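Long-range contacts in putative secreted endoglycosylceramidase (Rhodococcus hoagii, PDB 6JYZ), which probably hydrolyses the glycosidic bond between sugar and ceramide in galactosylceramide-type glycolipids, as a family 5 glycoside hydrolase: residues P277-L282 / D319-P324; H258-E263 / P285-S290; F289-Y294 / A323-G328; D218-P223 / G238-R243; A232-I237 / F273-P278. One frame throughout, in Å; residues are numbered along the deposited sequence.

Contact 1: P277-L282 / D319-P324; sequences PPRHYL and DWYGAP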
# COMPACT_ATOMS: atom_id res chain seq x y z
N PRO A 277 5.37 17.15 1.37
CA PRO A 277 5.70 17.38 2.78
C PRO A 277 7.14 17.83 2.95
O PRO A 277 8.06 17.19 2.43
CB PRO A 277 5.44 16.01 3.45
CG PRO A 277 4.31 15.44 2.56
CD PRO A 277 4.76 15.84 1.16
N PRO A 278 7.42 18.95 3.62
CA PRO A 278 8.79 19.47 3.65
C PRO A 278 9.77 18.45 4.23
O PRO A 278 9.49 17.74 5.17
CB PRO A 278 8.64 20.70 4.53
CG PRO A 278 7.21 21.19 4.24
CD PRO A 278 6.40 19.93 4.10
N ARG A 279 10.94 18.43 3.59
CA ARG A 279 12.00 17.47 3.91
C ARG A 279 12.40 17.50 5.36
O ARG A 279 12.75 16.41 5.90
CB ARG A 279 13.34 17.91 3.25
CG ARG A 279 13.32 17.69 1.76
CD ARG A 279 14.74 17.80 1.19
NE ARG A 279 15.54 19.00 1.14
CZ ARG A 279 16.49 19.12 0.20
NH1 ARG A 279 16.70 18.12 -0.65
NH2 ARG A 279 17.22 20.22 0.10
N HIS A 280 12.42 18.64 6.02
CA HIS A 280 12.91 18.67 7.38
C HIS A 280 12.03 17.81 8.30
O HIS A 280 12.50 17.32 9.33
CB HIS A 280 13.02 20.10 7.92
CG HIS A 280 11.71 20.75 8.32
ND1 HIS A 280 10.81 21.43 7.47
CD2 HIS A 280 11.20 20.80 9.54
CE1 HIS A 280 9.84 21.89 8.27
NE2 HIS A 280 10.02 21.48 9.47
N TYR A 281 10.76 17.60 7.98
CA TYR A 281 9.90 16.74 8.79
C TYR A 281 10.23 15.26 8.64
O TYR A 281 9.77 14.49 9.49
CB TYR A 281 8.45 16.97 8.36
CG TYR A 281 7.84 18.30 8.72
CD1 TYR A 281 7.81 18.75 10.03
CD2 TYR A 281 7.28 19.09 7.72
CE1 TYR A 281 7.18 19.95 10.39
CE2 TYR A 281 6.61 20.27 8.05
CZ TYR A 281 6.56 20.64 9.38
OH TYR A 281 5.91 21.80 9.79
N LEU A 282 10.91 14.87 7.56
CA LEU A 282 11.20 13.49 7.18
C LEU A 282 12.70 13.24 7.23
O LEU A 282 13.17 12.38 6.51
CB LEU A 282 10.62 13.19 5.80
CG LEU A 282 9.11 12.96 5.63
CD1 LEU A 282 8.52 11.95 6.59
CD2 LEU A 282 8.32 14.22 5.48
N ASP A 319 13.94 11.47 -5.12
CA ASP A 319 15.34 11.91 -5.13
C ASP A 319 15.54 13.19 -4.35
O ASP A 319 16.57 13.36 -3.69
CB ASP A 319 15.80 12.03 -6.58
CG ASP A 319 17.18 12.64 -6.70
OD1 ASP A 319 18.13 11.88 -6.39
OD2 ASP A 319 17.27 13.86 -6.99
N TRP A 320 14.55 14.08 -4.35
CA TRP A 320 14.63 15.27 -3.52
C TRP A 320 14.74 14.94 -2.04
O TRP A 320 15.45 15.59 -1.26
CB TRP A 320 13.44 16.19 -3.82
CG TRP A 320 13.39 17.45 -3.00
CD1 TRP A 320 14.26 18.52 -3.14
CD2 TRP A 320 12.38 17.80 -2.06
NE1 TRP A 320 13.81 19.52 -2.31
CE2 TRP A 320 12.71 19.09 -1.59
CE3 TRP A 320 11.31 17.12 -1.46
CZ2 TRP A 320 11.95 19.78 -0.64
CZ3 TRP A 320 10.53 17.80 -0.55
CH2 TRP A 320 10.84 19.12 -0.14
N TYR A 321 14.03 13.90 -1.59
CA TYR A 321 14.11 13.42 -0.25
C TYR A 321 15.35 12.56 -0.00
O TYR A 321 15.61 12.19 1.16
CB TYR A 321 12.91 12.55 0.14
CG TYR A 321 11.62 13.29 0.28
CD1 TYR A 321 11.38 14.09 1.40
CD2 TYR A 321 10.63 13.15 -0.67
CE1 TYR A 321 10.13 14.70 1.58
CE2 TYR A 321 9.39 13.78 -0.54
CZ TYR A 321 9.18 14.54 0.60
OH TYR A 321 7.93 15.13 0.74
N GLY A 322 16.05 12.19 -1.07
CA GLY A 322 17.16 11.24 -0.94
C GLY A 322 16.67 9.85 -0.53
O GLY A 322 17.46 9.09 0.03
N ALA A 323 15.43 9.52 -0.84
CA ALA A 323 14.78 8.33 -0.28
C ALA A 323 14.42 7.36 -1.40
O ALA A 323 14.14 7.78 -2.53
CB ALA A 323 13.50 8.77 0.40
N PRO A 324 14.22 6.07 -1.09
CA PRO A 324 13.62 5.20 -2.10
C PRO A 324 12.19 5.58 -2.40
O PRO A 324 11.49 6.19 -1.57
CB PRO A 324 13.62 3.82 -1.38
CG PRO A 324 14.70 3.95 -0.29
CD PRO A 324 14.59 5.42 0.18
O HOH W 1 14.12 13.15 3.59
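Arg279 crosses the face of the Trp320 indole, its CG over the six-membered ring and its guanidinium off-centre by the five-membered one. Arg279 CG stands 3.4 Å from the centroid of the Trp320 six-membered ring in a CH-pi contact over the face. A bend at chi3 (-67°) then lays the guanidinium flat on the indole with the planes only 8° apart, Arg279 CZ being 4.2 Å from the centroid of the Trp320 five-membered ring in an off-centre cation-pi pair. The same group also uses its edge: Arg279 NH1 donates in the guanidinium plane to Trp320 O at 2.9 Å. Stack and bond together fix the rotation of an otherwise exposed side chain. Trp320 and Tyr321 form the last turn of helix 307-321, which closes in a Schellman motif at Gly322, with positive phi; the partner is a loop with a 3-10 turn at 279-281, leading to strand 287-289 of the family 5 barrel. Tyr321 OH donates to a lone pair of Pro277 O at 2.7 Å, while Pro277 CD packs 3.3 Å from Tyr321 OH. Further along the loop, Leu282 CD2 meets Tyr321 CE1 at 4.3 Å, and a water lies within hydrogen-bonding reach of both Leu282 O and Tyr321 O. The Tyr321 ring also meets Phe262 edge-to-face.

Contact 2: H258-E263 / P285-S290; sequences HLVIFE and PLVVFS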
# COMPACT_ATOMS: atom_id res chain seq x y z
N HIS A 258 12.59 0.27 11.96
CA HIS A 258 11.99 -0.14 10.70
C HIS A 258 11.82 1.02 9.74
O HIS A 258 12.00 2.19 10.11
CB HIS A 258 10.66 -0.86 10.98
CG HIS A 258 10.80 -2.13 11.78
ND1 HIS A 258 11.33 -2.18 13.11
CD2 HIS A 258 10.47 -3.38 11.41
CE1 HIS A 258 11.26 -3.49 13.50
NE2 HIS A 258 10.70 -4.19 12.49
N LEU A 259 11.45 0.71 8.49
CA LEU A 259 11.26 1.81 7.51
C LEU A 259 10.01 2.61 7.80
O LEU A 259 9.03 2.08 8.35
CB LEU A 259 11.12 1.19 6.10
CG LEU A 259 12.32 0.49 5.54
CD1 LEU A 259 12.22 0.06 4.09
CD2 LEU A 259 13.65 0.59 6.19
N VAL A 260 10.09 3.87 7.42
CA VAL A 260 8.93 4.77 7.57
C VAL A 260 8.47 5.10 6.17
O VAL A 260 9.21 5.77 5.44
CB VAL A 260 9.32 6.00 8.37
CG1 VAL A 260 8.17 7.01 8.20
CG2 VAL A 260 9.45 5.58 9.85
N ILE A 261 7.26 4.67 5.83
CA ILE A 261 6.72 4.89 4.49
C ILE A 261 5.76 6.07 4.65
O ILE A 261 4.84 6.05 5.48
CB ILE A 261 6.01 3.60 4.06
CG1 ILE A 261 7.10 2.54 3.82
CG2 ILE A 261 5.18 3.81 2.81
CD1 ILE A 261 6.54 1.10 3.75
N PHE A 262 6.02 7.13 3.89
CA PHE A 262 5.22 8.35 4.04
C PHE A 262 4.71 8.77 2.67
O PHE A 262 5.33 8.52 1.63
CB PHE A 262 6.02 9.48 4.69
CG PHE A 262 7.05 10.08 3.79
CD1 PHE A 262 8.32 9.52 3.63
CD2 PHE A 262 6.78 11.26 3.08
CE1 PHE A 262 9.22 10.09 2.73
CE2 PHE A 262 7.69 11.81 2.21
CZ PHE A 262 8.93 11.23 2.03
N GLU A 263 3.54 9.46 2.71
CA GLU A 263 2.81 9.73 1.48
C GLU A 263 2.67 11.23 1.26
O GLU A 263 2.54 12.01 2.23
CB GLU A 263 1.42 9.10 1.54
CG GLU A 263 1.52 7.56 1.63
CD GLU A 263 0.16 6.96 1.65
OE1 GLU A 263 -0.76 7.41 0.98
OE2 GLU A 263 -0.04 5.94 2.43
N PRO A 285 16.87 8.53 8.16
CA PRO A 285 17.46 7.89 7.00
C PRO A 285 16.66 6.72 6.44
O PRO A 285 16.97 6.29 5.34
CB PRO A 285 18.85 7.40 7.50
CG PRO A 285 18.64 7.32 8.97
CD PRO A 285 17.71 8.47 9.37
N LEU A 286 15.65 6.26 7.18
CA LEU A 286 14.88 5.11 6.72
C LEU A 286 13.51 5.50 6.17
O LEU A 286 12.65 4.62 6.04
CB LEU A 286 14.73 4.07 7.85
CG LEU A 286 16.06 3.63 8.45
CD1 LEU A 286 15.81 2.58 9.56
CD2 LEU A 286 16.98 3.06 7.41
N VAL A 287 13.35 6.77 5.77
CA VAL A 287 12.06 7.09 5.14
C VAL A 287 12.03 6.63 3.69
O VAL A 287 13.05 6.53 3.00
CB VAL A 287 11.79 8.62 5.21
CG1 VAL A 287 11.65 9.08 6.67
CG2 VAL A 287 12.80 9.47 4.42
N VAL A 288 10.81 6.36 3.22
CA VAL A 288 10.51 5.87 1.87
C VAL A 288 9.32 6.66 1.36
O VAL A 288 8.28 6.70 2.04
CB VAL A 288 10.19 4.36 1.94
CG1 VAL A 288 9.66 3.89 0.58
CG2 VAL A 288 11.41 3.54 2.41
N PHE A 289 9.47 7.31 0.20
CA PHE A 289 8.39 8.10 -0.36
C PHE A 289 7.41 7.22 -1.14
O PHE A 289 7.83 6.38 -1.97
CB PHE A 289 9.02 9.15 -1.29
CG PHE A 289 8.01 10.10 -1.90
CD1 PHE A 289 7.07 10.75 -1.10
CD2 PHE A 289 7.94 10.30 -3.28
CE1 PHE A 289 6.12 11.62 -1.68
CE2 PHE A 289 6.98 11.18 -3.82
CZ PHE A 289 6.09 11.80 -3.03
N SER A 290 6.12 7.32 -0.84
CA SER A 290 5.13 6.38 -1.33
C SER A 290 3.89 7.09 -1.89
O SER A 290 2.79 6.94 -1.36
CB SER A 290 4.78 5.43 -0.20
OG SER A 290 4.03 4.34 -0.67
O HOH W 2 0.34 8.19 -1.48
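Phe262 and Phe289 meet obliquely, ring planes 43° apart, with Phe262 CE2 3.5 Å from Phe289 CD1. The chi1 of Phe262 (73°) sets CG between the backbone N and carbonyl carbon and swings the ring across to the neighbouring strand, where Phe289 CA sits over its face and Val287 CB lies 3.9 Å from Phe262 CE1. Ile261 and Val288 run side by side on the opposite face of the ladder, CG1 to CB, and Leu259 CD1 touches Val288 CG2. Ile261 CG2 is pressed to 3.4 Å from Ser290 CB, tighter than ordinary van der Waals contact. Beneath the side chains is a parallel ladder of four backbone bonds: Val260 N to Leu286 O, Val288 N to Val260 O, Phe262 N to Val288 O (3.0 Å) and Ser290 N to Phe262 O (2.9 Å). Strands 259-262 and 287-289 are neighbours in the beta/alpha barrel of family 5, joined through helix 268-271. The Val260 and Phe262 side chains look out to helix 230-251, whereas Ile261 faces inward beside Asp218. Where the strands end, a water bridges Glu263 OE1 and Ser290 O, donating to each at 2.8 Å. Around this carboxylate, OE1 also accepts from Glu222 N and OE2 pairs with Arg83, so both oxygens are held. At the far end, Leu259 and Leu286 rest on Val27 of strand 25-28.

Contact 3: F289-Y294 / A323-G328; sequences FSPHLY and APLWTG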
# COMPACT_ATOMS: atom_id res chain seq x y z
N PHE A 289 9.47 7.31 0.20
CA PHE A 289 8.39 8.10 -0.36
C PHE A 289 7.41 7.22 -1.14
O PHE A 289 7.83 6.38 -1.97
CB PHE A 289 9.02 9.15 -1.29
CG PHE A 289 8.01 10.10 -1.90
CD1 PHE A 289 7.07 10.75 -1.10
CD2 PHE A 289 7.94 10.30 -3.28
CE1 PHE A 289 6.12 11.62 -1.68
CE2 PHE A 289 6.98 11.18 -3.82
CZ PHE A 289 6.09 11.80 -3.03
N SER A 290 6.12 7.32 -0.84
CA SER A 290 5.13 6.38 -1.33
C SER A 290 3.89 7.09 -1.89
O SER A 290 2.79 6.94 -1.36
CB SER A 290 4.78 5.43 -0.20
OG SER A 290 4.03 4.34 -0.67
N PRO A 291 4.01 7.84 -2.99
CA PRO A 291 2.84 8.32 -3.73
C PRO A 291 2.15 7.14 -4.39
O PRO A 291 2.75 6.07 -4.60
CB PRO A 291 3.48 9.23 -4.80
CG PRO A 291 4.80 8.53 -5.10
CD PRO A 291 5.27 8.06 -3.72
N HIS A 292 0.87 7.30 -4.65
CA HIS A 292 0.04 6.31 -5.33
C HIS A 292 -0.06 6.70 -6.79
O HIS A 292 -0.52 7.79 -7.14
CB HIS A 292 -1.35 6.17 -4.69
CG HIS A 292 -1.20 5.77 -3.24
ND1 HIS A 292 -2.29 5.76 -2.38
CD2 HIS A 292 -0.11 5.32 -2.54
CE1 HIS A 292 -1.85 5.31 -1.18
NE2 HIS A 292 -0.54 5.04 -1.24
N LEU A 293 0.47 5.81 -7.64
CA LEU A 293 0.71 6.17 -9.07
C LEU A 293 -0.47 5.79 -9.93
O LEU A 293 -0.50 4.73 -10.57
CB LEU A 293 1.99 5.50 -9.56
CG LEU A 293 3.24 5.83 -8.76
CD1 LEU A 293 4.51 5.22 -9.42
CD2 LEU A 293 3.47 7.34 -8.68
N TYR A 294 -1.49 6.66 -9.93
CA TYR A 294 -2.76 6.41 -10.58
C TYR A 294 -2.90 7.14 -11.93
O TYR A 294 -4.01 7.12 -12.50
CB TYR A 294 -3.93 6.76 -9.64
CG TYR A 294 -4.21 5.68 -8.61
CD1 TYR A 294 -4.55 4.38 -8.95
CD2 TYR A 294 -4.15 5.94 -7.25
CE1 TYR A 294 -4.89 3.41 -8.02
CE2 TYR A 294 -4.50 5.00 -6.28
CZ TYR A 294 -4.86 3.74 -6.68
OH TYR A 294 -5.26 2.75 -5.81
N ALA A 323 15.43 9.52 -0.84
CA ALA A 323 14.78 8.33 -0.28
C ALA A 323 14.42 7.36 -1.40
O ALA A 323 14.14 7.78 -2.53
CB ALA A 323 13.50 8.77 0.40
N PRO A 324 14.22 6.07 -1.09
CA PRO A 324 13.62 5.20 -2.10
C PRO A 324 12.19 5.58 -2.40
O PRO A 324 11.49 6.19 -1.57
CB PRO A 324 13.62 3.82 -1.38
CG PRO A 324 14.70 3.95 -0.29
CD PRO A 324 14.59 5.42 0.18
N LEU A 325 11.76 5.19 -3.58
CA LEU A 325 10.38 5.25 -4.04
C LEU A 325 9.77 3.86 -3.94
O LEU A 325 10.33 2.90 -4.47
CB LEU A 325 10.34 5.75 -5.48
CG LEU A 325 8.98 5.71 -6.15
CD1 LEU A 325 7.99 6.64 -5.45
CD2 LEU A 325 9.10 6.17 -7.62
N TRP A 326 8.63 3.74 -3.29
CA TRP A 326 7.89 2.45 -3.24
C TRP A 326 6.42 2.83 -3.30
O TRP A 326 5.99 3.56 -2.39
CB TRP A 326 8.20 1.72 -1.93
CG TRP A 326 7.46 0.43 -1.81
CD1 TRP A 326 7.81 -0.76 -2.39
CD2 TRP A 326 6.21 0.19 -1.14
NE1 TRP A 326 6.87 -1.71 -2.11
CE2 TRP A 326 5.89 -1.18 -1.31
CE3 TRP A 326 5.38 0.96 -0.32
CZ2 TRP A 326 4.75 -1.74 -0.77
CZ3 TRP A 326 4.24 0.43 0.24
CH2 TRP A 326 3.92 -0.92 0.00
N THR A 327 5.70 2.45 -4.34
CA THR A 327 4.33 3.00 -4.49
C THR A 327 3.32 2.10 -3.80
O THR A 327 3.10 0.95 -4.19
CB THR A 327 3.99 3.22 -5.97
OG1 THR A 327 2.65 3.76 -5.99
CG2 THR A 327 4.07 2.01 -6.88
N GLY A 328 2.63 2.62 -2.80
CA GLY A 328 1.78 1.78 -1.97
C GLY A 328 0.47 1.41 -2.63
O GLY A 328 -0.20 0.49 -2.11
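Phe289 and Leu325 form a single beta bridge, in which Phe289 N bonds to Pro324 O at 2.9 Å and Trp326 N to Phe289 O at 3.1 Å, before the chain from Ser290 leaves strand geometry. Two hydroxyls then take over. A chi1 of -168° turns Ser290 OG to Trp326 O, to which it donates at 2.7 Å. Thr327 OG1 reaches back across the contact and donates to a lone pair of Pro291 O, also at 2.7 Å, while accepting a weak bond from Leu293 N at 3.4 Å. The Leu293 side chain crosses that of Thr327 obliquely, with Leu293 CG 3.5 Å from Thr327 OG1. On the side of helix 307-321, Leu325 CD1 fits against Pro291 CD at 3.5 Å, the two side chains crossing at about a right angle. His292 lies beside Gly328, and its ND1 is hydrogen-bonded to Glu222. In this buried place side-chain hydroxyls satisfy carbonyls beyond the reach of the short ladder, holding two adjacent barrel strands together near their C-terminal ends, where family 5 enzymes have their active site.

Contact 4: D218-P223 / G238-R243; sequences DLLNEP and GRFYQR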
# COMPACT_ATOMS: atom_id res chain seq x y z
N ASP A 218 3.45 2.59 7.14
CA ASP A 218 2.88 3.60 6.24
C ASP A 218 1.98 4.44 7.13
O ASP A 218 0.89 4.03 7.54
CB ASP A 218 2.18 2.88 5.06
CG ASP A 218 1.72 3.80 3.94
OD1 ASP A 218 1.67 5.05 4.10
OD2 ASP A 218 1.36 3.22 2.91
N LEU A 219 2.50 5.65 7.47
CA LEU A 219 1.99 6.38 8.62
C LEU A 219 0.53 6.77 8.54
O LEU A 219 -0.18 6.72 9.54
CB LEU A 219 2.85 7.61 8.85
CG LEU A 219 4.31 7.30 9.15
CD1 LEU A 219 5.09 8.64 9.28
CD2 LEU A 219 4.45 6.49 10.44
N LEU A 220 0.08 7.17 7.34
CA LEU A 220 -1.35 7.40 7.15
C LEU A 220 -1.65 7.31 5.67
O LEU A 220 -0.98 8.02 4.85
CB LEU A 220 -1.77 8.77 7.69
CG LEU A 220 -3.27 9.09 7.63
CD1 LEU A 220 -4.09 8.08 8.42
CD2 LEU A 220 -3.50 10.49 8.13
N ASN A 221 -2.61 6.50 5.30
CA ASN A 221 -2.95 6.39 3.88
C ASN A 221 -3.57 7.69 3.40
O ASN A 221 -4.44 8.27 4.10
CB ASN A 221 -4.02 5.32 3.73
CG ASN A 221 -4.46 5.20 2.28
OD1 ASN A 221 -3.64 4.83 1.42
ND2 ASN A 221 -5.71 5.46 1.98
N GLU A 222 -3.19 8.13 2.20
CA GLU A 222 -3.78 9.26 1.44
C GLU A 222 -4.28 10.36 2.37
O GLU A 222 -5.48 10.73 2.32
CB GLU A 222 -4.87 8.76 0.51
CG GLU A 222 -4.30 7.83 -0.53
CD GLU A 222 -5.23 7.48 -1.68
OE1 GLU A 222 -6.44 7.69 -1.54
OE2 GLU A 222 -4.76 6.88 -2.70
N PRO A 223 -3.39 11.01 3.14
CA PRO A 223 -3.90 12.05 4.05
C PRO A 223 -4.64 13.13 3.26
O PRO A 223 -4.10 13.64 2.27
CB PRO A 223 -2.64 12.58 4.73
CG PRO A 223 -1.65 11.46 4.59
CD PRO A 223 -1.95 10.79 3.26
N GLY A 238 3.27 16.78 6.97
CA GLY A 238 4.64 16.51 7.41
C GLY A 238 4.78 16.69 8.91
O GLY A 238 5.54 15.92 9.55
N ARG A 239 4.12 17.67 9.51
CA ARG A 239 4.22 17.88 10.96
C ARG A 239 3.71 16.67 11.70
O ARG A 239 4.33 16.23 12.70
CB ARG A 239 3.41 19.10 11.36
CG ARG A 239 3.69 19.58 12.77
CD ARG A 239 2.76 20.74 13.18
NE ARG A 239 2.93 21.91 12.31
CZ ARG A 239 3.82 22.88 12.54
NH1 ARG A 239 4.70 22.78 13.52
NH2 ARG A 239 3.88 23.91 11.72
N PHE A 240 2.64 16.04 11.24
CA PHE A 240 2.15 14.82 11.81
C PHE A 240 3.19 13.70 11.60
O PHE A 240 3.50 12.95 12.56
CB PHE A 240 0.81 14.42 11.17
CG PHE A 240 0.50 12.95 11.35
CD1 PHE A 240 0.28 12.42 12.64
CD2 PHE A 240 0.46 12.08 10.28
CE1 PHE A 240 -0.02 11.05 12.84
CE2 PHE A 240 0.21 10.73 10.47
CZ PHE A 240 -0.02 10.20 11.73
N TYR A 241 3.75 13.54 10.42
CA TYR A 241 4.72 12.48 10.23
C TYR A 241 5.89 12.65 11.20
O TYR A 241 6.36 11.64 11.75
CB TYR A 241 5.26 12.48 8.81
CG TYR A 241 4.28 12.13 7.72
CD1 TYR A 241 3.19 11.33 7.92
CD2 TYR A 241 4.49 12.60 6.42
CE1 TYR A 241 2.29 11.02 6.89
CE2 TYR A 241 3.67 12.27 5.36
CZ TYR A 241 2.59 11.47 5.60
OH TYR A 241 1.73 11.09 4.61
N GLN A 242 6.37 13.88 11.40
CA GLN A 242 7.51 14.07 12.30
C GLN A 242 7.13 13.62 13.70
O GLN A 242 7.95 12.96 14.38
CB GLN A 242 7.90 15.54 12.23
CG GLN A 242 9.07 15.85 13.19
CD GLN A 242 9.45 17.31 13.06
OE1 GLN A 242 8.64 18.17 13.35
NE2 GLN A 242 10.68 17.50 12.61
N ARG A 243 5.95 13.97 14.18
CA ARG A 243 5.53 13.52 15.52
C ARG A 243 5.42 12.00 15.57
O ARG A 243 5.88 11.39 16.56
CB ARG A 243 4.16 14.13 15.85
CG ARG A 243 4.18 15.60 16.21
CD ARG A 243 2.78 16.05 16.62
NE ARG A 243 2.30 15.44 17.89
CZ ARG A 243 1.10 15.73 18.57
NH1 ARG A 243 0.23 16.53 18.01
NH2 ARG A 243 0.81 15.25 19.78
O HOH W 3 1.90 7.83 4.99
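Leu219 CD1 approaches the Tyr241 ring obliquely, 3.6 Å from Tyr241 CD1, and Leu219 CB lies 3.8 Å from the same ring atom. This is the tight part of the contact, and it continues at the far end of the ring, where Pro223 CG meets Tyr241 OH at 3.4 Å with the two side chains at about a right angle. Tyr241 CG stands anti to the carbonyl carbon (chi1 -66°), which leads the ring off the helix toward the loop. Its hydroxyl is also bonded to Glu263 O, just past the end of strand 259-262. Segment 218-223 ends strand 214-218 of the beta/alpha barrel and includes Asn-Glu-Pro, a sequence characteristic of family 5 in which its members carry their acid/base glutamate; helix 230-251 follows it in the chain. Phe240, by contrast, makes a looser approach: Phe240 CE2 comes to 3.9 Å from Leu220 CB, and Leu219 O stands at the ring edge, 4.1 Å from Phe240 CZ. It also meets Phe186 edge-to-face and touches helix 193-206. Looser too is the polar link between loop and helix, made through a water that accepts from Leu220 N at 3.0 Å and lies within reach of Asp218 OD1 and, at 3.3 Å, of Tyr241 OH.

Contact 5: A232-I237 / F273-P278; sequences AAADQI and FDALPP. With IPA (isopropyl alcohol), chain D.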
# COMPACT_ATOMS: atom_id res chain seq x y z
N ALA A 232 -0.10 24.31 2.38
CA ALA A 232 -0.28 24.25 3.81
C ALA A 232 -0.75 22.84 4.23
O ALA A 232 -0.43 22.38 5.34
CB ALA A 232 -1.31 25.28 4.22
N ALA A 233 -1.38 22.11 3.35
CA ALA A 233 -1.69 20.70 3.61
C ALA A 233 -0.41 19.88 3.72
O ALA A 233 -0.29 19.09 4.68
CB ALA A 233 -2.59 20.08 2.58
N ALA A 234 0.49 20.03 2.76
CA ALA A 234 1.71 19.25 2.81
C ALA A 234 2.45 19.55 4.10
O ALA A 234 3.07 18.66 4.70
CB ALA A 234 2.59 19.60 1.61
N ASP A 235 2.45 20.82 4.57
CA ASP A 235 3.15 21.14 5.80
C ASP A 235 2.48 20.43 6.99
O ASP A 235 3.19 19.88 7.84
CB ASP A 235 3.19 22.66 6.02
CG ASP A 235 4.33 22.99 7.00
OD1 ASP A 235 4.16 22.89 8.12
OD2 ASP A 235 5.45 23.26 6.46
N GLN A 236 1.17 20.50 7.14
CA GLN A 236 0.54 19.89 8.31
C GLN A 236 0.61 18.36 8.26
O GLN A 236 0.71 17.73 9.33
CB GLN A 236 -0.87 20.44 8.54
CG GLN A 236 -1.91 20.03 7.49
CD GLN A 236 -3.19 20.82 7.63
OE1 GLN A 236 -3.34 21.67 8.50
NE2 GLN A 236 -4.16 20.55 6.78
N ILE A 237 0.63 17.78 7.07
CA ILE A 237 0.85 16.34 6.93
C ILE A 237 2.27 16.01 7.40
O ILE A 237 2.46 15.08 8.21
CB ILE A 237 0.58 15.92 5.48
CG1 ILE A 237 -0.93 16.00 5.19
CG2 ILE A 237 1.12 14.49 5.23
CD1 ILE A 237 -1.26 15.99 3.69
N PHE A 273 0.79 14.30 -9.15
CA PHE A 273 1.80 15.14 -8.52
C PHE A 273 1.06 15.93 -7.42
O PHE A 273 -0.16 15.97 -7.41
CB PHE A 273 2.53 16.07 -9.53
CG PHE A 273 1.61 17.09 -10.15
CD1 PHE A 273 0.83 16.75 -11.24
CD2 PHE A 273 1.57 18.40 -9.68
CE1 PHE A 273 0.02 17.71 -11.87
CE2 PHE A 273 0.79 19.36 -10.32
CZ PHE A 273 -0.02 18.99 -11.36
N ASP A 274 1.85 16.62 -6.60
CA ASP A 274 1.30 17.40 -5.48
C ASP A 274 2.46 18.17 -4.89
O ASP A 274 3.62 17.95 -5.23
CB ASP A 274 0.75 16.42 -4.42
CG ASP A 274 -0.14 17.00 -3.41
OD1 ASP A 274 -0.42 18.21 -3.38
OD2 ASP A 274 -0.62 16.11 -2.63
N ALA A 275 2.14 19.13 -4.03
CA ALA A 275 3.13 19.71 -3.11
C ALA A 275 3.65 18.58 -2.23
O ALA A 275 2.98 17.57 -1.99
CB ALA A 275 2.47 20.76 -2.26
N LEU A 276 4.89 18.70 -1.80
CA LEU A 276 5.59 17.66 -1.05
C LEU A 276 5.69 18.04 0.43
O LEU A 276 6.12 19.16 0.75
CB LEU A 276 6.98 17.44 -1.62
CG LEU A 276 7.02 16.88 -3.03
CD1 LEU A 276 8.41 16.71 -3.55
CD2 LEU A 276 6.28 15.52 -3.13
N PRO A 277 5.37 17.15 1.37
CA PRO A 277 5.70 17.38 2.78
C PRO A 277 7.14 17.83 2.95
O PRO A 277 8.06 17.19 2.43
CB PRO A 277 5.44 16.01 3.45
CG PRO A 277 4.31 15.44 2.56
CD PRO A 277 4.76 15.84 1.16
N PRO A 278 7.42 18.95 3.62
CA PRO A 278 8.79 19.47 3.65
C PRO A 278 9.77 18.45 4.23
O PRO A 278 9.49 17.74 5.17
CB PRO A 278 8.64 20.70 4.53
CG PRO A 278 7.21 21.19 4.24
CD PRO A 278 6.40 19.93 4.10
C1 IPA D . 6.49 19.20 -7.10
C2 IPA D . 6.07 18.05 -7.92
C3 IPA D . 7.06 17.80 -9.02
O2 IPA D . 6.21 16.90 -7.11
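Early turns of helix 230-251, on the rim of the beta/alpha barrel, receive the loop that follows helix 268-271 and leads to strand 287-289. Ala234 is the central residue: its small CB points into the loop and rests 3.7 Å from Leu276 O and 4.0 Å from Ala275 CB. The short side chain lets the backbones come close, with Ala234 and Pro277 CA atoms 4.4 Å apart. Pro277 CA makes a C-H...O contact with Ala234 O at 3.5 Å, and Pro278 CD packs 3.6 Å from Ala234 O. Asp235 begins by pointing away, but with CG anti to the backbone N (chi1 -160°) its carboxylate swings back, and Asp235 OD2 lies 3.5 Å from Pro278 CG, the side chains crossing at about a right angle. The other oxygen, OD1, accepts from Tyr281 OH further along the loop. Ile237 CG2 adds an apolar touch on Pro277 CG at 4.3 Å, about one turn further along the helix. O2 of an isopropanol, probably from the crystallisation liquor, makes a weak hydrogen bond to Asp274 O at 3.4 Å. The loop between helix 268-271 and strand 287-289 thus packs on the N-terminal turns of helix 230-251, as part of the beta/alpha barrel of family 5.

How the contacts relate
Along the chain, contact 4 closes before contacts 1, 2 and 3 open, while contact 5 alternates with contacts 2 and 4. All five lie within the family 5 barrel. Contact 2 joins two neighbouring parallel strands, and contact 3, its centre about 9 Å away, carries on from Phe289 and Ser290 to the next strand. Contacts 4 and 5, with centres about 10 Å apart, both use helix 230-251. Contact 1 shares Pro277 and Pro278 with contact 5 and Ala323 and Pro324 with contact 3, and the loop around 277-282 packs on both helix 230-251 and helix 307-321. Contacts 3 and 4 are linked through His292 and Glu222 at the strand ends, around the probable active site.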